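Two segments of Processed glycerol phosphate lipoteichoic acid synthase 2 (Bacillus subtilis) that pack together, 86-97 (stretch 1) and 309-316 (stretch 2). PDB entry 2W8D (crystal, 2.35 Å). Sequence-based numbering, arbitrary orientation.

Stretch 1 86-97: DAEFMMENSLYP
Stretch 2 309-316: GDVDVAPT

A single water ties the two backbones together where no direct main-chain hydrogen bond joins them. Water 1 donates to M90 O (2.6 Å) and to D310 O (2.8 Å) and accepts from A314 N (2.9 Å), so it fills the gap between a helix in stretch 1 and the backbone of D310 and A314.

Stretch 1 is helical from D86 to N93, with phi/psi near -60/-40 until E92 (-85/-20) and N93 (-125/-21). S94 then leaves the helix with positive phi (54/43), although its N still bonds to M90 O at 2.9 Å, and L95 and Y96 continue extended (-135/142 and -68/146). In stretch 2, G309 is extended (-128/174), and D310 onward has helical phi/psi, with the regular helix reaching T316 and continuing beyond it. D312 folds back on G309: D312 N bonds to G309 O at 3.0 Å, and G309 N to D312 OD2 at 3.0 Å. The register runs in opposite sequence order, with CA of S94 4.4 Å from CA of V311 and CA of M91 5.5 Å from CA of A314.

The short S94-V311 spacing permits the one direct hydrogen bond across the contact, S94 OG (chi1 t) donating to V311 O at 2.7 Å. V311 (chi1 m) is the residue most covered by the other stretch. Its CG1 lies over a face of the Y96 ring, 3.9 Å from the centroid and 8° off the normal, an almost axial CH-pi contact. The same methyl packs against M90 SE at 3.7 Å, while V311 CG2 approaches Y96 OH at 3.5 Å. The Y96 ring is set by chi1 -69° and chi2 -90°.

Two selenomethionines extend the apolar surface. M90 points toward stretch 2 with an m, t, m side chain; M91 leaves its CA sideways, but chi1 and chi2 both m and chi3 132° bring its end nearer. M91 SE meets V313 CB at 3.7 Å, with V313 in the t rotamer. The CE methyls of M90 and M91 converge on the D310 carboxylate (chi1 m, chi2 -31°), M90 CE lying 3.3 Å from D310 OD2 and M91 CE 3.2 Å from D310 OD1. D310 OD2 also has a hydrogen bond elsewhere in the structure. A314 points its small methyl toward the helix, where A314 CB comes within 3.2 Å of M91 O. Together the stretches bury 504 Å².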

# COMPACT_ATOMS: atom_id res chain seq x y z
N ASP A 86 4.01 -3.04 -7.68
CA ASP A 86 4.73 -3.66 -6.56
C ASP A 86 3.95 -3.48 -5.27
O ASP A 86 3.76 -4.43 -4.56
CB ASP A 86 6.13 -3.04 -6.35
CG ASP A 86 7.15 -3.55 -7.34
OD1 ASP A 86 6.76 -4.41 -8.18
OD2 ASP A 86 8.35 -3.09 -7.27
N ALA A 87 3.49 -2.26 -4.95
CA ALA A 87 2.66 -2.10 -3.74
C ALA A 87 1.33 -2.88 -3.84
O ALA A 87 0.92 -3.53 -2.88
CB ALA A 87 2.46 -0.62 -3.39
N GLU A 88 0.67 -2.89 -4.99
CA GLU A 88 -0.58 -3.72 -5.13
C GLU A 88 -0.28 -5.20 -4.91
O GLU A 88 -1.07 -5.93 -4.28
CB GLU A 88 -1.24 -3.59 -6.51
CG GLU A 88 -1.68 -2.20 -6.89
CD GLU A 88 -2.41 -2.23 -8.22
OE1 GLU A 88 -3.45 -2.95 -8.32
OE2 GLU A 88 -1.93 -1.55 -9.16
N PHE A 89 0.85 -5.66 -5.42
CA PHE A 89 1.20 -7.07 -5.26
C PHE A 89 1.34 -7.49 -3.80
O PHE A 89 0.90 -8.56 -3.39
CB PHE A 89 2.54 -7.38 -5.97
CG PHE A 89 2.90 -8.84 -5.94
CD1 PHE A 89 2.20 -9.75 -6.72
CD2 PHE A 89 3.95 -9.30 -5.13
CE1 PHE A 89 2.55 -11.11 -6.72
CE2 PHE A 89 4.30 -10.66 -5.10
CZ PHE A 89 3.59 -11.56 -5.90
N MSE A 90 1.94 -6.61 -3.01
CA MSE A 90 2.12 -6.82 -1.59
C MSE A 90 0.81 -6.75 -0.80
O MSE A 90 0.64 -7.55 0.13
CB MSE A 90 3.17 -5.86 -1.05
CG MSE A 90 4.55 -6.29 -1.49
SE MSE A 90 5.98 -5.16 -0.75
CE MSE A 90 5.88 -3.72 -2.04
N MSE A 91 -0.11 -5.84 -1.18
CA MSE A 91 -1.43 -5.74 -0.53
C MSE A 91 -2.19 -7.03 -0.72
O MSE A 91 -2.83 -7.49 0.21
CB MSE A 91 -2.31 -4.61 -1.10
CG MSE A 91 -1.74 -3.22 -0.99
SE MSE A 91 -1.37 -2.67 0.86
CE MSE A 91 0.44 -1.97 0.63
N GLU A 92 -2.13 -7.60 -1.92
CA GLU A 92 -2.90 -8.83 -2.21
C GLU A 92 -2.19 -10.11 -1.78
O GLU A 92 -2.84 -11.12 -1.64
CB GLU A 92 -3.29 -8.96 -3.69
CG GLU A 92 -4.05 -7.81 -4.38
CD GLU A 92 -4.89 -6.94 -3.47
OE1 GLU A 92 -5.52 -7.45 -2.53
OE2 GLU A 92 -4.96 -5.73 -3.72
N ASN A 93 -0.87 -10.10 -1.59
CA ASN A 93 -0.16 -11.38 -1.40
C ASN A 93 0.69 -11.53 -0.16
O ASN A 93 0.98 -12.66 0.22
CB ASN A 93 0.68 -11.72 -2.63
CG ASN A 93 -0.16 -11.92 -3.83
OD1 ASN A 93 -0.79 -12.95 -3.97
ND2 ASN A 93 -0.20 -10.91 -4.74
N SER A 94 1.08 -10.42 0.44
CA SER A 94 2.03 -10.41 1.56
C SER A 94 3.30 -11.16 1.16
O SER A 94 3.85 -11.99 1.89
CB SER A 94 1.40 -10.96 2.84
OG SER A 94 2.19 -10.64 3.97
N LEU A 95 3.72 -10.88 -0.06
CA LEU A 95 4.96 -11.38 -0.62
C LEU A 95 5.69 -10.24 -1.32
O LEU A 95 5.07 -9.38 -1.95
CB LEU A 95 4.71 -12.50 -1.63
CG LEU A 95 4.14 -13.83 -1.15
CD1 LEU A 95 3.85 -14.70 -2.39
CD2 LEU A 95 5.13 -14.50 -0.17
N TYR A 96 7.00 -10.22 -1.19
CA TYR A 96 7.81 -9.17 -1.80
C TYR A 96 7.83 -9.26 -3.33
O TYR A 96 7.79 -10.34 -3.92
CB TYR A 96 9.25 -9.23 -1.25
CG TYR A 96 9.31 -8.82 0.18
CD1 TYR A 96 9.50 -7.48 0.53
CD2 TYR A 96 9.12 -9.76 1.19
CE1 TYR A 96 9.53 -7.09 1.87
CE2 TYR A 96 9.13 -9.39 2.50
CZ TYR A 96 9.34 -8.07 2.85
OH TYR A 96 9.36 -7.72 4.19
N PRO A 97 7.90 -8.09 -3.98
CA PRO A 97 8.04 -7.97 -5.43
C PRO A 97 9.45 -8.39 -5.84
O PRO A 97 10.26 -8.78 -4.99
CB PRO A 97 7.87 -6.47 -5.66
CG PRO A 97 8.47 -5.87 -4.40
CD PRO A 97 7.97 -6.77 -3.31
N GLY A 309 5.76 -2.43 7.33
CA GLY A 309 5.90 -2.23 5.88
C GLY A 309 4.70 -2.72 5.08
O GLY A 309 3.79 -3.31 5.65
N ASP A 310 4.68 -2.46 3.78
CA ASP A 310 3.62 -2.93 2.89
C ASP A 310 3.12 -4.36 3.12
O ASP A 310 1.93 -4.56 3.03
CB ASP A 310 4.07 -2.86 1.42
CG ASP A 310 4.09 -1.48 0.89
OD1 ASP A 310 3.26 -0.63 1.34
OD2 ASP A 310 4.97 -1.24 0.02
N VAL A 311 4.03 -5.33 3.36
CA VAL A 311 3.65 -6.76 3.45
C VAL A 311 2.83 -7.06 4.72
O VAL A 311 2.20 -8.13 4.85
CB VAL A 311 4.88 -7.73 3.36
CG1 VAL A 311 5.55 -7.71 1.95
CG2 VAL A 311 5.88 -7.43 4.45
N ASP A 312 2.83 -6.10 5.65
CA ASP A 312 2.07 -6.25 6.88
C ASP A 312 0.58 -5.90 6.73
O ASP A 312 -0.21 -6.27 7.59
CB ASP A 312 2.67 -5.40 8.01
CG ASP A 312 4.14 -5.69 8.26
OD1 ASP A 312 4.60 -6.82 8.00
OD2 ASP A 312 4.82 -4.81 8.80
N VAL A 313 0.19 -5.19 5.67
CA VAL A 313 -1.21 -4.75 5.55
C VAL A 313 -2.23 -5.89 5.44
O VAL A 313 -3.25 -5.89 6.15
CB VAL A 313 -1.41 -3.72 4.40
CG1 VAL A 313 -2.86 -3.14 4.40
CG2 VAL A 313 -0.46 -2.58 4.55
N ALA A 314 -1.95 -6.86 4.59
CA ALA A 314 -2.92 -7.92 4.27
C ALA A 314 -3.35 -8.73 5.49
O ALA A 314 -4.55 -8.96 5.65
CB ALA A 314 -2.40 -8.85 3.13
N PRO A 315 -2.38 -9.18 6.33
CA PRO A 315 -2.76 -9.86 7.60
C PRO A 315 -3.41 -8.97 8.64
O PRO A 315 -4.15 -9.47 9.49
CB PRO A 315 -1.42 -10.38 8.15
CG PRO A 315 -0.33 -9.71 7.28
CD PRO A 315 -0.97 -9.44 5.98
N THR A 316 -3.15 -7.67 8.63
CA THR A 316 -3.80 -6.79 9.57
C THR A 316 -5.29 -6.84 9.22
O THR A 316 -6.15 -7.09 10.09
CB THR A 316 -3.21 -5.33 9.47
OG1 THR A 316 -1.76 -5.37 9.58
CG2 THR A 316 -3.76 -4.45 10.53
O HOH W 1 0.06 -6.56 2.50